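AvmM (Streptomyces sp. NBRC 109436, PDB 7FE6) catalyses macrocyclization in alchivemycin A biosynthesis, closing the ring through dehydration and Michael-type addition. Local coordinates at residues H152-D163 / G176-F187; Q91-P99 / S169-N177. One frame throughout, in Å; residues are numbered along the deposited sequence.

Contact 1. Residues H152-D163 / G176-F187; sequences HAGIFALPGMLD and GNVFGRLQQASF
Two neighbouring antiparallel strands of the mixed beta sheet meet here, 153-162 against 178-189, in two ladders whose register slips by one residue between A157 and G160. In the first, A153, I155 and A157 form hydrogen-bonded pairs with F187, A185 and Q183; A157 N reaches Q183 O at 2.8 Å. F187 lies on the same face of the sheet as A153 and I155: its CG sits between the backbone N and the carbonyl carbon (chi1 68°), which turns the ring back across the partner strand. The small A153 places CB over one ring face, 3.9 Å from the centroid, while I155 CG1 touches F187 CE1 at 3.5 Å. On the opposite face of the sheet, the F156 ring runs beside the extended Q184 chain, CE2 to CG 3.6 Å, and the branched end of L182 packs against F156 CD2. Q184 OE1 is held by S135 of the second subunit, so this face serves the subunit interface. The second ladder ends in a classic beta bulge, N177 and V178 both facing M161, whose O accepts from both backbone N atoms. N177, whose side chain offers a carbonyl, takes D163 N on a lone pair of OD1 at 3.0 Å.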
loop_
_atom_site.group_PDB
_atom_site.type_symbol
_atom_site.label_atom_id
_atom_site.label_comp_id
_atom_site.label_asym_id
_atom_site.label_seq_id
_atom_site.Cartn_x
_atom_site.Cartn_y
_atom_site.Cartn_z
ATOM N N HIS A 152 -12.749 -15.567 1.759
ATOM C CA HIS A 152 -12.005 -14.752 0.808
ATOM C C HIS A 152 -12.918 -13.628 0.339
ATOM O O HIS A 152 -13.875 -13.862 -0.408
ATOM C CB HIS A 152 -11.475 -15.568 -0.369
ATOM C CG HIS A 152 -10.907 -14.714 -1.463
ATOM N ND1 HIS A 152 -9.862 -13.835 -1.254
ATOM C CD2 HIS A 152 -11.278 -14.556 -2.758
ATOM C CE1 HIS A 152 -9.594 -13.200 -2.382
ATOM N NE2 HIS A 152 -10.439 -13.618 -3.310
ATOM N N ALA A 153 -12.586 -12.410 0.753
ATOM C CA ALA A 153 -13.402 -11.239 0.524
ATOM C C ALA A 153 -12.465 -10.097 0.183
ATOM O O ALA A 153 -11.247 -10.178 0.385
ATOM C CB ALA A 153 -14.251 -10.903 1.758
ATOM N N GLY A 154 -13.035 -9.012 -0.309
ATOM C CA GLY A 154 -12.229 -7.845 -0.607
ATOM C C GLY A 154 -13.020 -6.586 -0.374
ATOM O O GLY A 154 -14.250 -6.556 -0.532
ATOM N N ILE A 155 -12.308 -5.537 0.024
ATOM C CA ILE A 155 -12.809 -4.177 -0.104
ATOM C C ILE A 155 -12.120 -3.571 -1.316
ATOM O O ILE A 155 -10.889 -3.663 -1.457
ATOM C CB ILE A 155 -12.547 -3.355 1.164
ATOM C CG1 ILE A 155 -13.079 -4.100 2.383
ATOM C CG2 ILE A 155 -13.233 -2.018 1.057
ATOM C CD1 ILE A 155 -12.721 -3.460 3.726
ATOM N N PHE A 156 -12.897 -2.943 -2.184
ATOM C CA PHE A 156 -12.362 -2.358 -3.400
ATOM C C PHE A 156 -12.663 -0.871 -3.449
ATOM O O PHE A 156 -13.768 -0.439 -3.101
ATOM C CB PHE A 156 -12.925 -3.006 -4.651
ATOM C CG PHE A 156 -12.539 -4.447 -4.829
ATOM C CD1 PHE A 156 -13.197 -5.456 -4.108
ATOM C CD2 PHE A 156 -11.530 -4.797 -5.735
ATOM C CE1 PHE A 156 -12.873 -6.774 -4.289
ATOM C CE2 PHE A 156 -11.180 -6.115 -5.917
ATOM C CZ PHE A 156 -11.858 -7.117 -5.191
ATOM N N ALA A 157 -11.656 -0.093 -3.834
ATOM C CA ALA A 157 -11.793 1.346 -3.985
ATOM C C ALA A 157 -11.968 1.671 -5.460
ATOM O O ALA A 157 -11.115 1.326 -6.285
ATOM C CB ALA A 157 -10.580 2.063 -3.400
ATOM N N LEU A 158 -13.067 2.339 -5.790
ATOM C CA LEU A 158 -13.380 2.689 -7.173
ATOM C C LEU A 158 -13.611 4.191 -7.211
ATOM O O LEU A 158 -14.731 4.657 -6.928
ATOM C CB LEU A 158 -14.611 1.942 -7.683
ATOM C CG LEU A 158 -15.121 2.371 -9.065
ATOM C CD1 LEU A 158 -14.164 1.946 -10.200
ATOM C CD2 LEU A 158 -16.539 1.873 -9.293
ATOM N N PRO A 159 -12.587 4.976 -7.543
ATOM C CA PRO A 159 -12.780 6.428 -7.666
ATOM C C PRO A 159 -13.729 6.753 -8.816
ATOM O O PRO A 159 -13.588 6.234 -9.923
ATOM C CB PRO A 159 -11.364 6.951 -7.920
ATOM C CG PRO A 159 -10.457 5.833 -7.468
ATOM C CD PRO A 159 -11.194 4.584 -7.783
ATOM N N GLY A 160 -14.727 7.585 -8.533
ATOM C CA GLY A 160 -15.663 8.072 -9.544
ATOM C C GLY A 160 -15.450 9.545 -9.851
ATOM O O GLY A 160 -15.255 10.363 -8.944
ATOM N N MET A 161 -15.456 9.871 -11.138
ATOM C CA MET A 161 -15.373 11.260 -11.544
ATOM C C MET A 161 -16.387 11.557 -12.639
ATOM O O MET A 161 -16.840 10.677 -13.377
ATOM C CB MET A 161 -13.964 11.648 -12.012
ATOM C CG MET A 161 -13.270 10.631 -12.916
ATOM S SD MET A 161 -12.328 9.355 -12.038
ATOM C CE MET A 161 -12.347 9.992 -10.384
ATOM N N LEU A 162 -16.723 12.837 -12.718
ATOM C CA LEU A 162 -17.529 13.410 -13.781
ATOM C C LEU A 162 -16.541 14.015 -14.770
ATOM O O LEU A 162 -15.813 14.955 -14.436
ATOM C CB LEU A 162 -18.496 14.445 -13.205
ATOM C CG LEU A 162 -19.557 13.867 -12.254
ATOM C CD1 LEU A 162 -20.496 14.938 -11.746
ATOM C CD2 LEU A 162 -20.358 12.793 -12.961
ATOM N N ASP A 163 -16.486 13.435 -15.970
ATOM C CA ASP A 163 -15.619 13.939 -17.031
ATOM C C ASP A 163 -15.840 15.429 -17.295
ATOM O O ASP A 163 -14.901 16.233 -17.240
ATOM C CB ASP A 163 -15.853 13.129 -18.307
ATOM C CG ASP A 163 -14.942 13.553 -19.430
ATOM O OD1 ASP A 163 -13.722 13.263 -19.336
ATOM O OD2 ASP A 163 -15.443 14.189 -20.393
ATOM N N GLY A 176 -20.229 9.142 -10.330
ATOM C CA GLY A 176 -19.355 9.266 -11.481
ATOM C C GLY A 176 -19.911 8.733 -12.786
ATOM O O GLY A 176 -20.812 7.882 -12.791
ATOM N N ASN A 177 -19.425 9.276 -13.905
ATOM C CA ASN A 177 -19.685 8.699 -15.214
ATOM C C ASN A 177 -18.450 8.070 -15.836
ATOM O O ASN A 177 -18.586 7.223 -16.721
ATOM C CB ASN A 177 -20.279 9.756 -16.166
ATOM C CG ASN A 177 -19.275 10.815 -16.561
ATOM O OD1 ASN A 177 -18.364 11.137 -15.794
ATOM N ND2 ASN A 177 -19.456 11.398 -17.742
ATOM N N VAL A 178 -17.258 8.468 -15.406
ATOM C CA VAL A 178 -16.031 7.750 -15.711
ATOM C C VAL A 178 -15.348 7.438 -14.386
ATOM O O VAL A 178 -15.661 8.034 -13.351
ATOM C CB VAL A 178 -15.109 8.544 -16.648
ATOM C CG1 VAL A 178 -15.820 8.801 -17.978
ATOM C CG2 VAL A 178 -14.709 9.843 -15.988
ATOM N N PHE A 179 -14.399 6.496 -14.422
ATOM C CA PHE A 179 -13.895 5.919 -13.180
ATOM C C PHE A 179 -12.374 5.813 -13.183
ATOM O O PHE A 179 -11.713 5.931 -14.217
ATOM C CB PHE A 179 -14.532 4.544 -12.922
ATOM C CG PHE A 179 -16.022 4.593 -12.842
ATOM C CD1 PHE A 179 -16.652 4.912 -11.654
ATOM C CD2 PHE A 179 -16.798 4.382 -13.975
ATOM C CE1 PHE A 179 -18.039 4.985 -11.589
ATOM C CE2 PHE A 179 -18.181 4.464 -13.925
ATOM C CZ PHE A 179 -18.807 4.763 -12.731
ATOM N N GLY A 180 -11.823 5.612 -11.987
ATOM C CA GLY A 180 -10.400 5.463 -11.803
ATOM C C GLY A 180 -9.970 4.010 -11.700
ATOM O O GLY A 180 -10.725 3.076 -11.974
ATOM N N ARG A 181 -8.716 3.836 -11.298
ATOM C CA ARG A 181 -8.088 2.525 -11.195
ATOM C C ARG A 181 -8.561 1.814 -9.932
ATOM O O ARG A 181 -8.465 2.366 -8.835
ATOM C CB ARG A 181 -6.567 2.684 -11.179
ATOM C CG ARG A 181 -5.797 1.395 -11.380
ATOM C CD ARG A 181 -4.319 1.598 -11.223
ATOM N NE ARG A 181 -3.911 1.677 -9.829
ATOM C CZ ARG A 181 -2.673 1.423 -9.391
ATOM N NH1 ARG A 181 -1.715 1.064 -10.248
ATOM N NH2 ARG A 181 -2.388 1.519 -8.092
ATOM N N LEU A 182 -9.101 0.612 -10.085
ATOM C CA LEU A 182 -9.583 -0.141 -8.938
ATOM C C LEU A 182 -8.427 -0.558 -8.040
ATOM O O LEU A 182 -7.416 -1.067 -8.522
ATOM C CB LEU A 182 -10.336 -1.381 -9.408
ATOM C CG LEU A 182 -11.224 -2.149 -8.426
ATOM C CD1 LEU A 182 -12.346 -1.283 -7.874
ATOM C CD2 LEU A 182 -11.829 -3.347 -9.142
ATOM N N GLN A 183 -8.599 -0.389 -6.729
ATOM C CA GLN A 183 -7.641 -0.852 -5.736
ATOM C C GLN A 183 -8.302 -1.848 -4.786
ATOM O O GLN A 183 -9.446 -1.658 -4.349
ATOM C CB GLN A 183 -7.072 0.307 -4.921
ATOM C CG GLN A 183 -5.783 -0.046 -4.183
ATOM C CD GLN A 183 -4.616 -0.220 -5.152
ATOM O OE1 GLN A 183 -4.659 0.271 -6.273
ATOM N NE2 GLN A 183 -3.586 -0.933 -4.731
ATOM N N GLN A 184 -7.561 -2.885 -4.432
ATOM C CA GLN A 184 -8.092 -4.035 -3.717
ATOM C C GLN A 184 -7.478 -4.092 -2.331
ATOM O O GLN A 184 -6.336 -3.681 -2.122
ATOM C CB GLN A 184 -7.790 -5.330 -4.492
ATOM C CG GLN A 184 -8.275 -6.645 -3.885
ATOM C CD GLN A 184 -8.042 -7.842 -4.818
ATOM O OE1 GLN A 184 -7.745 -7.675 -5.994
ATOM N NE2 GLN A 184 -8.118 -9.039 -4.277
ATOM N N ALA A 185 -8.254 -4.594 -1.383
ATOM C CA ALA A 185 -7.731 -5.024 -0.095
ATOM C C ALA A 185 -8.407 -6.352 0.206
ATOM O O ALA A 185 -9.627 -6.386 0.417
ATOM C CB ALA A 185 -8.006 -3.985 0.988
ATOM N N SER A 186 -7.636 -7.444 0.184
ATOM C CA SER A 186 -8.178 -8.771 0.465
ATOM C C SER A 186 -8.123 -9.071 1.951
ATOM O O SER A 186 -7.161 -8.738 2.631
ATOM C CB SER A 186 -7.416 -9.854 -0.290
ATOM O OG SER A 186 -7.596 -9.711 -1.680
ATOM N N PHE A 187 -9.145 -9.736 2.448
ATOM C CA PHE A 187 -9.204 -10.009 3.873
ATOM C C PHE A 187 -10.033 -11.263 4.073
ATOM O O PHE A 187 -10.571 -11.826 3.120
ATOM C CB PHE A 187 -9.779 -8.801 4.638
ATOM C CG PHE A 187 -11.235 -8.533 4.354
ATOM C CD1 PHE A 187 -11.615 -7.824 3.229
ATOM C CD2 PHE A 187 -12.225 -8.969 5.241
ATOM C CE1 PHE A 187 -12.965 -7.572 2.974
ATOM C CE2 PHE A 187 -13.557 -8.734 4.998
ATOM C CZ PHE A 187 -13.937 -8.028 3.864
#

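Contact 2. Residues Q91-P99 / S169-N177; sequences QDPAKCWDP and SIIPGLFGN
K95 and W97 carry most of what loop 91-99 offers loop 169-177, an approach that begins at Q91, whose NE2 bonds Q112 O and, weakly, K95 O. D92 shapes the turn: OD1 accepts from A94 N in an Asx turn, and OD2 receives K95 NZ in a salt bridge of 2.9 Å. K95 lays its CB 3.8 Å from G173 O, its chain leading to that carboxylate. At C96 the backbone O meets G173 CA in a CA-H...O contact of 3.5 Å. G173 sits in the type II beta turn I171-L174, whose backbone there already calls for glycine, and a CB would also collide with C96 O. W97 follows, its CG anti to the backbone N (chi1 -158°), which carries the indole out to where I171 CG2 stands over its face, 3.6 Å from the centroid of the five-membered ring. L174 CD2 reaches W97 CB at 4.1 Å. A serine in place of W97 would probably leave I171 CG2 without its aromatic cover and open a gap beside L174. Strand 107-113 borders both loops: K95 and W97 make backbone hydrogen bonds to Q112 and A110, and Q112 NE2 binds G173 O, while I171 leans on F179 of strand 178-189.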
loop_
_atom_site.group_PDB
_atom_site.type_symbol
_atom_site.label_atom_id
_atom_site.label_comp_id
_atom_site.label_asym_id
_atom_site.label_seq_id
_atom_site.Cartn_x
_atom_site.Cartn_y
_atom_site.Cartn_z
ATOM N N GLN A 91 -23.117 6.035 5.850
ATOM C CA GLN A 91 -23.289 5.821 4.423
ATOM C C GLN A 91 -24.758 5.521 4.131
ATOM O O GLN A 91 -25.428 4.824 4.894
ATOM C CB GLN A 91 -22.384 4.683 3.947
ATOM C CG GLN A 91 -22.184 4.631 2.438
ATOM C CD GLN A 91 -23.412 4.105 1.709
ATOM O OE1 GLN A 91 -24.205 3.342 2.278
ATOM N NE2 GLN A 91 -23.582 4.513 0.445
ATOM N N ASP A 92 -25.252 6.067 3.019
ATOM C CA ASP A 92 -26.668 6.025 2.655
ATOM C C ASP A 92 -26.987 4.737 1.894
ATOM O O ASP A 92 -26.470 4.541 0.786
ATOM C CB ASP A 92 -26.994 7.249 1.814
ATOM C CG ASP A 92 -28.480 7.423 1.540
ATOM O OD1 ASP A 92 -29.286 6.479 1.755
ATOM O OD2 ASP A 92 -28.844 8.563 1.150
ATOM N N PRO A 93 -27.835 3.849 2.424
ATOM C CA PRO A 93 -28.132 2.606 1.682
ATOM C C PRO A 93 -28.698 2.878 0.300
ATOM O O PRO A 93 -28.481 2.079 -0.623
ATOM C CB PRO A 93 -29.153 1.884 2.577
ATOM C CG PRO A 93 -29.034 2.523 3.917
ATOM C CD PRO A 93 -28.600 3.946 3.679
ATOM N N ALA A 94 -29.452 3.976 0.149
ATOM C CA ALA A 94 -29.978 4.395 -1.145
ATOM C C ALA A 94 -28.893 4.884 -2.102
ATOM O O ALA A 94 -29.123 4.898 -3.316
ATOM C CB ALA A 94 -31.021 5.494 -0.952
ATOM N N LYS A 95 -27.727 5.277 -1.599
ATOM C CA LYS A 95 -26.586 5.588 -2.463
ATOM C C LYS A 95 -25.660 4.384 -2.560
ATOM O O LYS A 95 -24.444 4.461 -2.376
ATOM C CB LYS A 95 -25.829 6.825 -1.976
ATOM C CG LYS A 95 -26.595 8.140 -2.005
ATOM C CD LYS A 95 -25.660 9.342 -1.771
ATOM C CE LYS A 95 -26.414 10.620 -1.405
ATOM N NZ LYS A 95 -27.170 10.518 -0.120
ATOM N N CYS A 96 -26.278 3.241 -2.838
ATOM C CA CYS A 96 -25.575 2.000 -3.105
ATOM C C CYS A 96 -26.112 1.425 -4.401
ATOM O O CYS A 96 -27.227 1.745 -4.828
ATOM C CB CYS A 96 -25.746 0.959 -1.992
ATOM S SG CYS A 96 -25.080 1.437 -0.385
ATOM N N TRP A 97 -25.262 0.655 -5.070
ATOM C CA TRP A 97 -25.711 -0.162 -6.177
ATOM C C TRP A 97 -26.420 -1.395 -5.625
ATOM O O TRP A 97 -26.213 -1.799 -4.478
ATOM C CB TRP A 97 -24.523 -0.538 -7.061
ATOM C CG TRP A 97 -24.877 -0.912 -8.452
ATOM C CD1 TRP A 97 -26.087 -0.784 -9.056
ATOM C CD2 TRP A 97 -23.998 -1.479 -9.431
ATOM N NE1 TRP A 97 -26.027 -1.243 -10.352
ATOM C CE2 TRP A 97 -24.754 -1.675 -10.607
ATOM C CE3 TRP A 97 -22.647 -1.852 -9.425
ATOM C CZ2 TRP A 97 -24.203 -2.219 -11.769
ATOM C CZ3 TRP A 97 -22.103 -2.391 -10.579
ATOM C CH2 TRP A 97 -22.882 -2.568 -11.738
ATOM N N ASP A 98 -27.301 -1.963 -6.437
ATOM C CA ASP A 98 -27.951 -3.210 -6.074
ATOM C C ASP A 98 -26.936 -4.351 -6.077
ATOM O O ASP A 98 -25.942 -4.298 -6.813
ATOM C CB ASP A 98 -29.091 -3.535 -7.030
ATOM C CG ASP A 98 -30.328 -2.731 -6.740
ATOM O OD1 ASP A 98 -30.468 -2.257 -5.597
ATOM O OD2 ASP A 98 -31.186 -2.616 -7.631
ATOM N N PRO A 99 -27.185 -5.421 -5.270
ATOM C CA PRO A 99 -26.281 -6.578 -5.259
ATOM C C PRO A 99 -25.861 -7.015 -6.650
ATOM O O PRO A 99 -26.664 -6.991 -7.582
ATOM C CB PRO A 99 -27.117 -7.668 -4.572
ATOM C CG PRO A 99 -28.070 -6.935 -3.699
ATOM C CD PRO A 99 -28.350 -5.618 -4.379
ATOM N N SER A 169 -24.073 11.021 -12.989
ATOM C CA SER A 169 -23.536 9.715 -12.628
ATOM C C SER A 169 -24.238 8.638 -13.450
ATOM O O SER A 169 -25.416 8.764 -13.790
ATOM C CB SER A 169 -23.726 9.458 -11.138
ATOM O OG SER A 169 -23.103 10.464 -10.370
ATOM N N ILE A 170 -23.492 7.587 -13.804
ATOM C CA ILE A 170 -23.933 6.658 -14.846
ATOM C C ILE A 170 -24.426 5.343 -14.254
ATOM O O ILE A 170 -25.226 4.643 -14.878
ATOM C CB ILE A 170 -22.828 6.438 -15.901
ATOM C CG1 ILE A 170 -23.470 6.145 -17.259
ATOM C CG2 ILE A 170 -21.866 5.338 -15.502
ATOM C CD1 ILE A 170 -22.475 6.013 -18.403
ATOM N N ILE A 171 -23.919 4.964 -13.091
ATOM C CA ILE A 171 -24.356 3.760 -12.385
ATOM C C ILE A 171 -25.275 4.191 -11.246
ATOM O O ILE A 171 -24.853 5.000 -10.407
ATOM C CB ILE A 171 -23.168 2.961 -11.834
ATOM C CG1 ILE A 171 -22.187 2.616 -12.948
ATOM C CG2 ILE A 171 -23.668 1.700 -11.147
ATOM C CD1 ILE A 171 -21.006 1.830 -12.459
ATOM N N PRO A 172 -26.497 3.665 -11.156
ATOM C CA PRO A 172 -27.420 4.159 -10.125
ATOM C C PRO A 172 -26.892 3.827 -8.738
ATOM O O PRO A 172 -26.493 2.695 -8.460
ATOM C CB PRO A 172 -28.737 3.431 -10.440
ATOM C CG PRO A 172 -28.330 2.218 -11.182
ATOM C CD PRO A 172 -27.104 2.600 -11.973
ATOM N N GLY A 173 -26.844 4.844 -7.888
ATOM C CA GLY A 173 -26.339 4.717 -6.547
ATOM C C GLY A 173 -24.890 5.126 -6.376
ATOM O O GLY A 173 -24.503 5.507 -5.266
ATOM N N LEU A 174 -24.088 5.073 -7.437
ATOM C CA LEU A 174 -22.661 5.356 -7.354
ATOM C C LEU A 174 -22.309 6.696 -7.992
ATOM O O LEU A 174 -22.966 7.148 -8.942
ATOM C CB LEU A 174 -21.849 4.250 -8.034
ATOM C CG LEU A 174 -22.139 2.807 -7.620
ATOM C CD1 LEU A 174 -21.116 1.871 -8.240
ATOM C CD2 LEU A 174 -22.165 2.674 -6.107
ATOM N N PHE A 175 -21.202 7.283 -7.521
ATOM C CA PHE A 175 -20.754 8.578 -8.024
ATOM C C PHE A 175 -19.885 8.406 -9.264
ATOM O O PHE A 175 -18.928 7.624 -9.257
ATOM C CB PHE A 175 -19.973 9.358 -6.966
ATOM C CG PHE A 175 -19.640 10.755 -7.406
ATOM C CD1 PHE A 175 -18.506 11.009 -8.167
ATOM C CD2 PHE A 175 -20.511 11.808 -7.120
ATOM C CE1 PHE A 175 -18.227 12.291 -8.616
ATOM C CE2 PHE A 175 -20.236 13.098 -7.555
ATOM C CZ PHE A 175 -19.086 13.343 -8.298
ATOM N N GLY A 176 -20.229 9.142 -10.330
ATOM C CA GLY A 176 -19.355 9.266 -11.481
ATOM C C GLY A 176 -19.911 8.733 -12.786
ATOM O O GLY A 176 -20.812 7.882 -12.791
ATOM N N ASN A 177 -19.425 9.276 -13.905
ATOM C CA ASN A 177 -19.685 8.699 -15.214
ATOM C C ASN A 177 -18.450 8.070 -15.836
ATOM O O ASN A 177 -18.586 7.223 -16.721
ATOM C CB ASN A 177 -20.279 9.756 -16.166
ATOM C CG ASN A 177 -19.275 10.815 -16.561
ATOM O OD1 ASN A 177 -18.364 11.137 -15.794
ATOM N ND2 ASN A 177 -19.456 11.398 -17.742
#

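The centres of contacts 1 and 2 lie about 13 Å apart, and their segments alternate along the chain: 91-99, 152-163, 169-177, 176-187. G176 and N177 belong to both, because the loop 169-177 runs straight into strand 178-189 of contact 1. Both are tied to the same mixed sheet, contact 1 within it and contact 2 among loops beside its edge strand 107-113. They also touch directly: F179 CZ packs on I171 CD1 at 3.7 Å, and the F175 ring, through CD1, on the backbone O of G160 at 3.4 Å. I171 thus bridges W97 and F179, joining the partly exposed loops to the buried strand pair, whereas the second subunit meets contact 1 alone.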